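Local coordinates for protein FmtA (Staphylococcus aureus, PDB 5ZH8), which removes D-alanyl esters from wall teichoic acid and lipoteichoic acid, and affects methicillin resistance, autolysis and cell wall structure in Staphylococcus aureus, at residues 86-91 with 372-377; 340-345 with 351-356; 355-360 with 387-392; 363-366 with 370-373; 377-380 with 384-387. One frame throughout, in Å; residues are numbered along the deposited sequence.

Contact 1 of 5, residues 86-91 with 372-377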
# COMPACT_ATOMS: atom_id res chain seq x y z
N SER A 86 -5.99 15.69 -9.28
CA SER A 86 -5.88 14.58 -8.33
C SER A 86 -4.44 14.37 -7.82
O SER A 86 -4.18 13.42 -7.09
CB SER A 86 -6.41 13.29 -8.95
OG SER A 86 -5.69 12.97 -10.12
N LEU A 87 -3.52 15.25 -8.21
CA LEU A 87 -2.14 15.24 -7.72
C LEU A 87 -1.38 13.98 -8.13
O LEU A 87 -0.50 13.52 -7.42
CB LEU A 87 -2.10 15.42 -6.20
CG LEU A 87 -2.91 16.60 -5.64
CD1 LEU A 87 -2.96 16.54 -4.12
CD2 LEU A 87 -2.33 17.91 -6.13
N PHE A 88 -1.74 13.43 -9.29
CA PHE A 88 -1.10 12.24 -9.84
C PHE A 88 0.39 12.47 -9.98
O PHE A 88 0.81 13.49 -10.53
CB PHE A 88 -1.72 11.94 -11.21
CG PHE A 88 -1.13 10.76 -11.92
CD1 PHE A 88 -1.26 9.48 -11.40
CD2 PHE A 88 -0.49 10.92 -13.14
CE1 PHE A 88 -0.73 8.38 -12.07
CE2 PHE A 88 0.03 9.84 -13.82
CZ PHE A 88 -0.08 8.56 -13.29
N ASN A 89 1.20 11.54 -9.47
CA ASN A 89 2.65 11.58 -9.68
C ASN A 89 3.10 10.35 -10.45
O ASN A 89 3.21 9.26 -9.89
CB ASN A 89 3.38 11.68 -8.34
CG ASN A 89 4.82 12.12 -8.50
OD1 ASN A 89 5.15 13.29 -8.27
ND2 ASN A 89 5.69 11.20 -8.91
N GLY A 90 3.34 10.53 -11.74
CA GLY A 90 3.75 9.44 -12.62
C GLY A 90 3.55 9.81 -14.07
O GLY A 90 3.72 10.96 -14.45
N SER A 91 3.16 8.83 -14.89
CA SER A 91 3.04 9.03 -16.34
C SER A 91 1.88 8.25 -16.94
O SER A 91 1.53 7.18 -16.46
CB SER A 91 4.32 8.59 -17.05
OG SER A 91 4.21 8.73 -18.46
N GLU A 372 -5.74 2.05 -9.23
CA GLU A 372 -6.87 1.35 -9.87
C GLU A 372 -8.08 2.26 -10.02
O GLU A 372 -8.75 2.25 -11.04
CB GLU A 372 -7.28 0.12 -9.07
CG GLU A 372 -8.08 -0.88 -9.89
CD GLU A 372 -7.21 -1.85 -10.68
OE1 GLU A 372 -6.05 -2.05 -10.30
OE2 GLU A 372 -7.70 -2.43 -11.68
N VAL A 373 -8.35 3.05 -8.99
CA VAL A 373 -9.43 4.02 -9.03
C VAL A 373 -9.18 5.00 -10.17
O VAL A 373 -10.11 5.40 -10.86
CB VAL A 373 -9.58 4.77 -7.69
CG1 VAL A 373 -10.50 5.98 -7.84
CG2 VAL A 373 -10.13 3.85 -6.61
N ARG A 374 -7.91 5.36 -10.38
CA ARG A 374 -7.57 6.34 -11.41
C ARG A 374 -7.81 5.77 -12.80
O ARG A 374 -8.50 6.38 -13.62
CB ARG A 374 -6.11 6.79 -11.30
CG ARG A 374 -5.73 7.45 -9.98
CD ARG A 374 -4.23 7.70 -9.95
NE ARG A 374 -3.79 8.52 -8.81
CZ ARG A 374 -3.97 9.83 -8.72
NH1 ARG A 374 -4.61 10.50 -9.67
NH2 ARG A 374 -3.52 10.49 -7.66
N ILE A 375 -7.24 4.60 -13.07
CA ILE A 375 -7.33 3.99 -14.39
C ILE A 375 -8.78 3.59 -14.72
O ILE A 375 -9.17 3.63 -15.88
CB ILE A 375 -6.35 2.80 -14.53
CG1 ILE A 375 -6.06 2.49 -16.00
CG2 ILE A 375 -6.87 1.56 -13.81
CD1 ILE A 375 -4.91 1.54 -16.22
N LYS A 376 -9.56 3.23 -13.71
CA LYS A 376 -10.98 2.94 -13.90
C LYS A 376 -11.74 4.18 -14.31
O LYS A 376 -12.57 4.15 -15.21
CB LYS A 376 -11.63 2.38 -12.64
CG LYS A 376 -11.30 0.93 -12.36
CD LYS A 376 -11.81 0.52 -10.99
CE LYS A 376 -11.73 -0.99 -10.78
NZ LYS A 376 -12.83 -1.50 -9.89
N HIS A 377 -11.44 5.28 -13.64
CA HIS A 377 -12.12 6.53 -13.91
C HIS A 377 -11.85 6.97 -15.34
O HIS A 377 -12.72 7.49 -16.01
CB HIS A 377 -11.67 7.60 -12.92
CG HIS A 377 -12.32 8.92 -13.13
ND1 HIS A 377 -13.67 9.13 -12.93
CD2 HIS A 377 -11.82 10.11 -13.53
CE1 HIS A 377 -13.97 10.39 -13.19
NE2 HIS A 377 -12.86 11.01 -13.55
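Arg374 reaches from its helix to Ser86 and Phe88 and takes hold of the turn that follows helix 74-85. From CB the side chain leaves with CG anti to the carbonyl carbon (chi1 -60°) and runs extended to NE, crossing to the turn. Arg374 CD is the first atom to touch, 3.8 Å from Phe88 CD1, and Arg374 NE follows at 3.7 Å from that carbon, near the plane of the ring at its edge. At CZ the guanidinium lies with one face against Phe88 CB and CD1, its plane turned 57° from that of the ring. The two end nitrogens grip Ser86 end-on, both partners close to the guanidinium plane. Arg374 NH1 donates to Ser86 OG over 2.7 Å, and Arg374 NH2 donates to Ser86 O over 3.1 Å in a nearly straight bond (168°), but from above the carbonyl plane. Ser86 OG is also hydrogen-bonded to Tyr82 O. Leu87, with positive phi, closes helix 74-85 in a Schellman motif, so the cation sits at the helix's C-terminal end, where the helix dipole would probably favour it. The contact ties helix 371-382 to the end of helix 74-85 just ahead of strand 90-96, with Leu363 of strand 359-365 touching both Phe88 and Arg374, and Ser86 of the second subunit packing on Ser86.

Contact 2 of 5, residues 340-345 with 351-356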
# COMPACT_ATOMS: atom_id res chain seq x y z
N ASN A 340 -9.14 -6.01 -20.79
CA ASN A 340 -7.96 -6.78 -20.41
C ASN A 340 -7.12 -5.92 -19.48
O ASN A 340 -7.02 -4.71 -19.67
CB ASN A 340 -7.13 -7.20 -21.64
CG ASN A 340 -7.74 -8.36 -22.40
OD1 ASN A 340 -8.90 -8.71 -22.22
ND2 ASN A 340 -6.94 -8.96 -23.28
N ARG A 341 -6.51 -6.55 -18.49
CA ARG A 341 -5.83 -5.83 -17.43
C ARG A 341 -4.43 -6.39 -17.15
O ARG A 341 -4.24 -7.60 -17.09
CB ARG A 341 -6.68 -5.89 -16.16
CG ARG A 341 -5.98 -5.43 -14.89
CD ARG A 341 -6.94 -5.49 -13.72
NE ARG A 341 -6.38 -4.88 -12.51
CZ ARG A 341 -5.58 -5.50 -11.65
NH1 ARG A 341 -5.22 -6.76 -11.85
NH2 ARG A 341 -5.14 -4.86 -10.58
N LEU A 342 -3.47 -5.48 -17.00
CA LEU A 342 -2.17 -5.80 -16.40
C LEU A 342 -1.95 -4.89 -15.19
O LEU A 342 -2.45 -3.76 -15.16
CB LEU A 342 -1.01 -5.60 -17.39
CG LEU A 342 -0.88 -6.61 -18.52
CD1 LEU A 342 -1.80 -6.27 -19.66
CD2 LEU A 342 0.55 -6.68 -19.03
N ASN A 343 -1.21 -5.39 -14.22
CA ASN A 343 -0.90 -4.62 -13.03
C ASN A 343 0.30 -5.20 -12.28
O ASN A 343 0.43 -6.42 -12.14
CB ASN A 343 -2.12 -4.57 -12.10
CG ASN A 343 -1.84 -3.78 -10.84
OD1 ASN A 343 -1.98 -2.56 -10.81
ND2 ASN A 343 -1.48 -4.48 -9.79
N GLY A 344 1.17 -4.32 -11.80
CA GLY A 344 2.29 -4.70 -10.94
C GLY A 344 2.52 -3.65 -9.88
O GLY A 344 2.56 -2.45 -10.17
N GLY A 345 2.66 -4.09 -8.63
CA GLY A 345 2.97 -3.19 -7.51
C GLY A 345 4.29 -3.59 -6.90
O GLY A 345 4.42 -4.70 -6.37
N PHE A 351 2.11 -0.04 -11.70
CA PHE A 351 2.10 -0.02 -13.15
C PHE A 351 0.88 -0.80 -13.64
O PHE A 351 0.81 -2.02 -13.49
CB PHE A 351 3.39 -0.64 -13.68
CG PHE A 351 3.69 -0.27 -15.10
CD1 PHE A 351 3.15 -0.99 -16.14
CD2 PHE A 351 4.52 0.81 -15.38
CE1 PHE A 351 3.43 -0.65 -17.45
CE2 PHE A 351 4.80 1.16 -16.69
CZ PHE A 351 4.25 0.43 -17.73
N THR A 352 -0.08 -0.09 -14.21
CA THR A 352 -1.39 -0.66 -14.49
C THR A 352 -1.80 -0.38 -15.93
O THR A 352 -1.50 0.68 -16.47
CB THR A 352 -2.45 -0.13 -13.51
OG1 THR A 352 -1.97 -0.25 -12.16
CG2 THR A 352 -3.75 -0.89 -13.64
N VAL A 353 -2.47 -1.35 -16.55
CA VAL A 353 -2.87 -1.27 -17.95
C VAL A 353 -4.29 -1.78 -18.05
O VAL A 353 -4.58 -2.89 -17.63
CB VAL A 353 -1.99 -2.16 -18.87
CG1 VAL A 353 -2.33 -1.91 -20.33
CG2 VAL A 353 -0.51 -1.92 -18.62
N TYR A 354 -5.17 -0.96 -18.60
CA TYR A 354 -6.51 -1.38 -18.97
C TYR A 354 -6.58 -1.23 -20.48
O TYR A 354 -6.16 -0.20 -21.00
CB TYR A 354 -7.57 -0.47 -18.36
CG TYR A 354 -8.06 -0.83 -16.98
CD1 TYR A 354 -7.28 -1.56 -16.08
CD2 TYR A 354 -9.31 -0.40 -16.56
CE1 TYR A 354 -7.76 -1.86 -14.82
CE2 TYR A 354 -9.79 -0.69 -15.30
CZ TYR A 354 -9.02 -1.42 -14.44
OH TYR A 354 -9.54 -1.68 -13.20
N TYR A 355 -7.09 -2.24 -21.18
CA TYR A 355 -7.25 -2.10 -22.62
C TYR A 355 -8.34 -2.95 -23.23
O TYR A 355 -8.83 -3.90 -22.61
CB TYR A 355 -5.92 -2.35 -23.34
CG TYR A 355 -5.47 -3.78 -23.45
CD1 TYR A 355 -5.87 -4.59 -24.50
CD2 TYR A 355 -4.58 -4.32 -22.52
CE1 TYR A 355 -5.44 -5.89 -24.61
CE2 TYR A 355 -4.14 -5.63 -22.63
CZ TYR A 355 -4.57 -6.41 -23.68
OH TYR A 355 -4.15 -7.71 -23.79
N ASN A 356 -8.71 -2.56 -24.44
CA ASN A 356 -9.60 -3.33 -25.30
C ASN A 356 -9.16 -3.14 -26.76
O ASN A 356 -7.99 -2.82 -27.00
CB ASN A 356 -11.08 -2.94 -25.04
CG ASN A 356 -11.39 -1.50 -25.36
OD1 ASN A 356 -10.70 -0.85 -26.13
ND2 ASN A 356 -12.46 -0.99 -24.77
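Asn340 and Tyr355 pack closely and bury large areas against each other. Their backbones exchange two hydrogen bonds, the Asn340 N to Tyr355 O bond being 2.8 Å long and almost straight. Tyr355 CG stands between its own backbone N and carbonyl carbon (chi1 75°), which turns the ring across to the partner strand and brings one face under Asn340. Asn340 CB rests there in a CH-pi contact, 3.5 Å from the centroid of the Tyr355 ring. The amide then reaches past the ring, and Asn340 ND2 donates to Tyr355 OH over 3.1 Å; the same ND2 is bonded to Leu317 O and OD1 to Asn390 ND2. Beside them Leu342 CD1 meets the ring edge, 3.8 Å from Tyr355 CE2, and Leu342 CB lies alongside Val353 CB at 3.9 Å. Strands 340-346 and 349-355 make a beta hairpin within the large antiparallel sheet of this beta-lactamase-type fold; segments 340-345 and 351-355 run antiparallel at 177°. On the face of Leu342, Val353 and Tyr355, helix 292-303 packs through Met295, Ile299 and Gln303. On the other face, covered by helix 371-382, fewer side-chain contacts cross between the strands. Arg341 CD meets Tyr354 CE1 at 3.9 Å, while the charged end of Arg341 and the Tyr354 hydroxyl both turn to Glu372. Thr352 OG1 donates in the carbonyl plane to Asn343 OD1 over 2.7 Å. Of these four, only Asn343 is partly exposed, and it packs on Asn267 of the second subunit.

Contact 3 of 5, residues 355-360 with 387-392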
# COMPACT_ATOMS: atom_id res chain seq x y z
N TYR A 355 -7.09 -2.24 -21.18
CA TYR A 355 -7.25 -2.10 -22.62
C TYR A 355 -8.34 -2.95 -23.23
O TYR A 355 -8.83 -3.90 -22.61
CB TYR A 355 -5.92 -2.35 -23.34
CG TYR A 355 -5.47 -3.78 -23.45
CD1 TYR A 355 -5.87 -4.59 -24.50
CD2 TYR A 355 -4.58 -4.32 -22.52
CE1 TYR A 355 -5.44 -5.89 -24.61
CE2 TYR A 355 -4.14 -5.63 -22.63
CZ TYR A 355 -4.57 -6.41 -23.68
OH TYR A 355 -4.15 -7.71 -23.79
N ASN A 356 -8.71 -2.56 -24.44
CA ASN A 356 -9.60 -3.33 -25.30
C ASN A 356 -9.16 -3.14 -26.76
O ASN A 356 -7.99 -2.82 -27.00
CB ASN A 356 -11.08 -2.94 -25.04
CG ASN A 356 -11.39 -1.50 -25.36
OD1 ASN A 356 -10.70 -0.85 -26.13
ND2 ASN A 356 -12.46 -0.99 -24.77
N ASP A 357 -10.05 -3.33 -27.73
CA ASP A 357 -9.65 -3.22 -29.14
C ASP A 357 -9.54 -1.78 -29.64
O ASP A 357 -9.02 -1.55 -30.72
CB ASP A 357 -10.60 -4.03 -30.03
CG ASP A 357 -10.40 -5.54 -29.89
OD1 ASP A 357 -9.54 -5.98 -29.10
OD2 ASP A 357 -11.12 -6.29 -30.58
N LYS A 358 -10.03 -0.81 -28.86
CA LYS A 358 -9.92 0.60 -29.23
C LYS A 358 -8.85 1.34 -28.42
O LYS A 358 -7.99 2.01 -28.99
CB LYS A 358 -11.27 1.32 -29.07
CG LYS A 358 -11.32 2.67 -29.76
CD LYS A 358 -12.64 3.37 -29.53
CE LYS A 358 -12.67 4.76 -30.16
NZ LYS A 358 -13.87 5.54 -29.73
N TYR A 359 -8.91 1.22 -27.10
CA TYR A 359 -8.00 1.93 -26.23
C TYR A 359 -7.01 1.01 -25.52
O TYR A 359 -7.38 -0.07 -25.07
CB TYR A 359 -8.78 2.71 -25.17
CG TYR A 359 -9.59 3.85 -25.72
CD1 TYR A 359 -8.98 5.02 -26.14
CD2 TYR A 359 -10.98 3.76 -25.83
CE1 TYR A 359 -9.72 6.07 -26.65
CE2 TYR A 359 -11.73 4.80 -26.34
CZ TYR A 359 -11.09 5.96 -26.74
OH TYR A 359 -11.83 7.00 -27.25
N VAL A 360 -5.77 1.45 -25.42
CA VAL A 360 -4.83 0.88 -24.46
C VAL A 360 -4.42 2.01 -23.53
O VAL A 360 -3.81 2.98 -23.96
CB VAL A 360 -3.57 0.27 -25.13
CG1 VAL A 360 -2.68 -0.38 -24.08
CG2 VAL A 360 -3.97 -0.73 -26.20
N LYS A 387 -18.16 -1.79 -21.16
CA LYS A 387 -19.06 -2.49 -22.06
C LYS A 387 -18.47 -3.83 -22.48
O LYS A 387 -17.25 -4.01 -22.42
CB LYS A 387 -19.34 -1.62 -23.29
CG LYS A 387 -18.10 -1.26 -24.09
CD LYS A 387 -18.36 -0.12 -25.06
CE LYS A 387 -17.21 0.01 -26.05
NZ LYS A 387 -17.36 1.18 -26.97
N PRO A 388 -19.31 -4.79 -22.91
CA PRO A 388 -18.85 -6.14 -23.19
C PRO A 388 -17.64 -6.17 -24.11
O PRO A 388 -17.61 -5.46 -25.11
CB PRO A 388 -20.05 -6.78 -23.88
CG PRO A 388 -21.22 -6.05 -23.34
CD PRO A 388 -20.75 -4.64 -23.21
N TYR A 389 -16.66 -7.00 -23.76
CA TYR A 389 -15.44 -7.13 -24.54
C TYR A 389 -15.10 -8.60 -24.77
O TYR A 389 -14.99 -9.04 -25.91
CB TYR A 389 -14.28 -6.40 -23.84
CG TYR A 389 -12.99 -6.41 -24.62
CD1 TYR A 389 -12.97 -6.09 -25.98
CD2 TYR A 389 -11.78 -6.73 -24.00
CE1 TYR A 389 -11.78 -6.09 -26.70
CE2 TYR A 389 -10.59 -6.74 -24.73
CZ TYR A 389 -10.61 -6.42 -26.07
OH TYR A 389 -9.44 -6.41 -26.78
N ASN A 390 -14.92 -9.35 -23.69
CA ASN A 390 -14.70 -10.80 -23.75
C ASN A 390 -15.92 -11.50 -23.18
O ASN A 390 -16.60 -10.96 -22.32
CB ASN A 390 -13.46 -11.20 -22.93
CG ASN A 390 -12.20 -10.51 -23.41
OD1 ASN A 390 -11.95 -10.42 -24.60
ND2 ASN A 390 -11.39 -10.02 -22.47
N THR A 391 -16.17 -12.72 -23.66
CA THR A 391 -17.33 -13.49 -23.26
C THR A 391 -16.91 -14.77 -22.56
O THR A 391 -16.24 -15.61 -23.15
CB THR A 391 -18.22 -13.84 -24.47
OG1 THR A 391 -18.55 -12.64 -25.17
CG2 THR A 391 -19.50 -14.52 -24.02
N LYS A 392 -17.30 -14.89 -21.30
CA LYS A 392 -16.98 -16.05 -20.47
C LYS A 392 -17.56 -17.32 -21.10
O LYS A 392 -18.73 -17.34 -21.45
CB LYS A 392 -17.56 -15.85 -19.07
CG LYS A 392 -17.17 -16.91 -18.05
CD LYS A 392 -17.81 -16.60 -16.71
CE LYS A 392 -17.24 -17.47 -15.60
NZ LYS A 392 -17.92 -17.21 -14.29
O HOH W 1 -16.21 3.74 -28.11
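The turn between strands 349-355 and 359-365 meets the C-terminal tail at Tyr389, whose ring lies flat against Asn356. Asn356 CB stands over the middle of the Tyr389 ring, 3.6 Å from its centroid and 9° off the normal, a CH-pi contact; Asn356 CA lies over the same face, 3.3 Å from Tyr389 CZ. Asn390 OD1 lies above the opposite face, displaced toward the rim. Tyr389 CG is anti to the backbone N (chi1 -176°), which sends the ring out of the tail and onto the turn. Asn356 also helps to shape that turn: Asn356 OD1 accepts from Lys358 N over 2.8 Å, an Asx turn, and from Tyr359 N over 2.9 Å, while a backbone bond from Asn356 N to Tyr359 O closes it. Asp357 comes to the ring's edge with its carboxylate nearly perpendicular to the ring, at 87°. Tyr389 OH points to Asp357 OD1 as a hydrogen-bond donor, but the modelled separation is implausibly short and the hydroxyl's place is doubtful. Near the surface, Lys358 NZ and Lys387 NZ stand 6.2 Å apart and share one water through weak bonds. Gln303 of helix 292-303 touches both Asp357 and Tyr389, and the His318 ring meets the Tyr389 ring with their planes steeply inclined.

Contact 4 of 5, residues 363-366 with 370-373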
# COMPACT_ATOMS: atom_id res chain seq x y z
N LEU A 363 -1.06 3.43 -17.13
CA LEU A 363 -0.92 4.43 -16.08
C LEU A 363 0.15 3.99 -15.09
O LEU A 363 -0.00 2.97 -14.41
CB LEU A 363 -2.26 4.64 -15.38
CG LEU A 363 -2.42 5.95 -14.60
CD1 LEU A 363 -2.41 7.13 -15.55
CD2 LEU A 363 -3.69 5.95 -13.76
N ALA A 364 1.22 4.77 -15.02
CA ALA A 364 2.37 4.45 -14.17
C ALA A 364 2.46 5.44 -13.00
O ALA A 364 2.48 6.65 -13.20
CB ALA A 364 3.65 4.46 -14.98
N LEU A 365 2.54 4.91 -11.79
CA LEU A 365 2.55 5.72 -10.59
C LEU A 365 3.79 5.39 -9.76
O LEU A 365 3.97 4.25 -9.35
CB LEU A 365 1.28 5.41 -9.81
CG LEU A 365 1.00 6.23 -8.56
CD1 LEU A 365 0.68 7.68 -8.92
CD2 LEU A 365 -0.15 5.59 -7.81
N ASN A 366 4.64 6.39 -9.50
CA ASN A 366 5.87 6.20 -8.71
C ASN A 366 5.82 6.77 -7.28
O ASN A 366 6.80 6.70 -6.55
CB ASN A 366 7.10 6.71 -9.47
CG ASN A 366 7.08 8.20 -9.70
OD1 ASN A 366 6.13 8.74 -10.24
ND2 ASN A 366 8.16 8.87 -9.33
N ASN A 370 -3.47 4.59 -4.73
CA ASN A 370 -4.51 3.84 -5.42
C ASN A 370 -4.51 4.16 -6.92
O ASN A 370 -5.09 5.16 -7.36
CB ASN A 370 -5.86 4.15 -4.80
CG ASN A 370 -6.94 3.18 -5.23
OD1 ASN A 370 -6.82 2.51 -6.25
ND2 ASN A 370 -8.01 3.12 -4.44
N ASN A 371 -3.85 3.31 -7.70
CA ASN A 371 -3.79 3.52 -9.14
C ASN A 371 -5.06 3.01 -9.84
O ASN A 371 -5.42 3.50 -10.91
CB ASN A 371 -2.54 2.84 -9.72
CG ASN A 371 -2.08 3.47 -11.03
OD1 ASN A 371 -2.06 4.70 -11.16
ND2 ASN A 371 -1.70 2.63 -11.99
N GLU A 372 -5.74 2.05 -9.23
CA GLU A 372 -6.87 1.35 -9.87
C GLU A 372 -8.08 2.26 -10.02
O GLU A 372 -8.75 2.25 -11.04
CB GLU A 372 -7.28 0.12 -9.07
CG GLU A 372 -8.08 -0.88 -9.89
CD GLU A 372 -7.21 -1.85 -10.68
OE1 GLU A 372 -6.05 -2.05 -10.30
OE2 GLU A 372 -7.70 -2.43 -11.68
N VAL A 373 -8.35 3.05 -8.99
CA VAL A 373 -9.43 4.02 -9.03
C VAL A 373 -9.18 5.00 -10.17
O VAL A 373 -10.11 5.40 -10.86
CB VAL A 373 -9.58 4.77 -7.69
CG1 VAL A 373 -10.50 5.98 -7.84
CG2 VAL A 373 -10.13 3.85 -6.61
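Asn371 sets its side-chain amide against Leu363 and Leu365, two residues of one strand that turn toward the helix. Asn371 ND2 donates to Leu363 O over 3.0 Å, approaching from above the carbonyl plane while the acceptor stays close to the amide plane. The same nitrogen is hydrogen-bonded to Thr352 OG1, on the next strand of the sheet. Asn371 OD1 lies among aliphatic carbons, 3.3 Å from Leu363 CD2 and 3.7 Å from Leu365 CB. The torsion that places the amide has CG anti to the backbone N (chi1 -155°), and Asn371 CB runs alongside Leu365 CD2 in the opposite direction, 4.1 Å from it. A second shell lies at the start of the helix. Asn370, at the N-cap directly before Asn371, caps the first turn: Asn370 OD1 accepts from Val373 N over 3.2 Å in a nearly straight bond (170°), the sound one of the pair, and only weakly from Glu372 N. Strand 359-365, leading into this tight return, is flanked in the sheet by strands 90-96 and 349-355; helix 371-382 sets off across the sheet's face, Phe88 touches Leu365 and Asn371, and Tyr266 of the second subunit packs on Asn370 and Val373.

Contact 5 of 5, residues 377-380 with 384-387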
# COMPACT_ATOMS: atom_id res chain seq x y z
N HIS A 377 -11.44 5.28 -13.64
CA HIS A 377 -12.12 6.53 -13.91
C HIS A 377 -11.85 6.97 -15.34
O HIS A 377 -12.72 7.49 -16.01
CB HIS A 377 -11.67 7.60 -12.92
CG HIS A 377 -12.32 8.92 -13.13
ND1 HIS A 377 -13.67 9.13 -12.93
CD2 HIS A 377 -11.82 10.11 -13.53
CE1 HIS A 377 -13.97 10.39 -13.19
NE2 HIS A 377 -12.86 11.01 -13.55
N ILE A 378 -10.63 6.73 -15.81
CA ILE A 378 -10.25 7.09 -17.17
C ILE A 378 -10.94 6.17 -18.19
O ILE A 378 -11.53 6.63 -19.16
CB ILE A 378 -8.72 7.04 -17.33
CG1 ILE A 378 -8.09 8.20 -16.55
CG2 ILE A 378 -8.32 7.10 -18.80
CD1 ILE A 378 -6.57 8.16 -16.50
N TYR A 379 -10.87 4.87 -17.95
CA TYR A 379 -11.37 3.88 -18.89
C TYR A 379 -12.91 3.81 -18.92
O TYR A 379 -13.53 3.80 -19.99
CB TYR A 379 -10.78 2.52 -18.52
CG TYR A 379 -11.08 1.38 -19.47
CD1 TYR A 379 -10.32 1.19 -20.62
CD2 TYR A 379 -12.09 0.47 -19.19
CE1 TYR A 379 -10.58 0.13 -21.48
CE2 TYR A 379 -12.37 -0.58 -20.03
CZ TYR A 379 -11.61 -0.76 -21.17
OH TYR A 379 -11.89 -1.82 -22.00
N ASN A 380 -13.51 3.76 -17.74
CA ASN A 380 -14.95 3.61 -17.63
C ASN A 380 -15.68 4.95 -17.69
O ASN A 380 -16.62 5.10 -18.46
CB ASN A 380 -15.31 2.88 -16.33
CG ASN A 380 -14.74 1.48 -16.27
OD1 ASN A 380 -14.68 0.79 -17.28
ND2 ASN A 380 -14.34 1.05 -15.09
N LYS A 384 -15.52 5.94 -21.40
CA LYS A 384 -16.81 5.24 -21.53
C LYS A 384 -16.70 3.86 -22.17
O LYS A 384 -17.48 3.51 -23.07
CB LYS A 384 -17.83 6.12 -22.26
CG LYS A 384 -18.10 7.42 -21.55
CD LYS A 384 -19.07 8.30 -22.34
CE LYS A 384 -18.42 8.92 -23.57
NZ LYS A 384 -19.17 10.12 -24.06
N GLN A 385 -15.74 3.07 -21.70
CA GLN A 385 -15.47 1.73 -22.23
C GLN A 385 -16.02 0.61 -21.36
O GLN A 385 -15.64 -0.54 -21.52
CB GLN A 385 -13.97 1.54 -22.43
CG GLN A 385 -13.37 2.52 -23.42
CD GLN A 385 -14.00 2.38 -24.79
OE1 GLN A 385 -13.79 1.39 -25.48
NE2 GLN A 385 -14.76 3.38 -25.20
N ASN A 386 -16.90 0.95 -20.42
CA ASN A 386 -17.50 -0.07 -19.59
C ASN A 386 -18.58 -0.78 -20.41
O ASN A 386 -19.75 -0.43 -20.38
CB ASN A 386 -18.08 0.56 -18.32
CG ASN A 386 -18.58 -0.48 -17.33
OD1 ASN A 386 -18.08 -1.61 -17.31
ND2 ASN A 386 -19.56 -0.10 -16.52
N LYS A 387 -18.16 -1.79 -21.16
CA LYS A 387 -19.06 -2.49 -22.06
C LYS A 387 -18.47 -3.83 -22.48
O LYS A 387 -17.25 -4.01 -22.42
CB LYS A 387 -19.34 -1.62 -23.29
CG LYS A 387 -18.10 -1.26 -24.09
CD LYS A 387 -18.36 -0.12 -25.06
CE LYS A 387 -17.21 0.01 -26.05
NZ LYS A 387 -17.36 1.18 -26.97
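Gln385 N donates to Tyr379 O across six residues, a wider span than the four of an alpha-helix or the five of a pi-type turn. The Gln385 N to Tyr379 O bond is 2.9 Å long and lies in the carbonyl plane, and its acceptor belongs to the stretch 377-380, which has a wider pi-type turn. At Lys384, the first residue to leave helical geometry, with positive phi, the chain turns back, and Lys384 CA comes within 3.1 Å of Asn380 O in a CA-H...O contact. With CG anti to the backbone N (chi1 -174°), the Tyr379 ring reaches Gln385 CB, which rests on one face in a CH-pi contact 3.6 Å from the centroid, the glutamine amide plane nearly perpendicular to the ring. Next to it Asn380 OD1 meets Asn386 CB at 3.6 Å, and Asn386 is the centre of an inverse gamma turn. The hydroxyl of Tyr379 bonds to Thr338 O, while Gln385 OE1 accepts from Asn356 ND2 and Gln385 NE2 donates to Leu383 O. The aliphatic part of the glutamine therefore supplies the packing and its amide the polar links, while a carbonyl of the last helical turns gains a donor from the departing chain.

How the contacts relate
Helix 371-382 runs through contacts 1, 4 and 5: contacts 1 and 4 share Glu372 and Val373 with centres about 5 Å apart, while the centres of contacts 4 and 5 lie about 16 Å apart, contact 5 being at the helix's other end. Contact 2 meets the same helix from the sheet, where Glu372 OE2 forms a salt bridge with Arg341 NE at 2.9 Å. Contacts 2 and 3, with centres about 13 Å apart, share Tyr355 and Asn356, and through Asn356 both touch contact 5. Contacts 1, 2, 4 and 5 touch the second subunit; no other chain of the assembly touches contact 3. Together they join the sheet, its C-terminal helix and the tail.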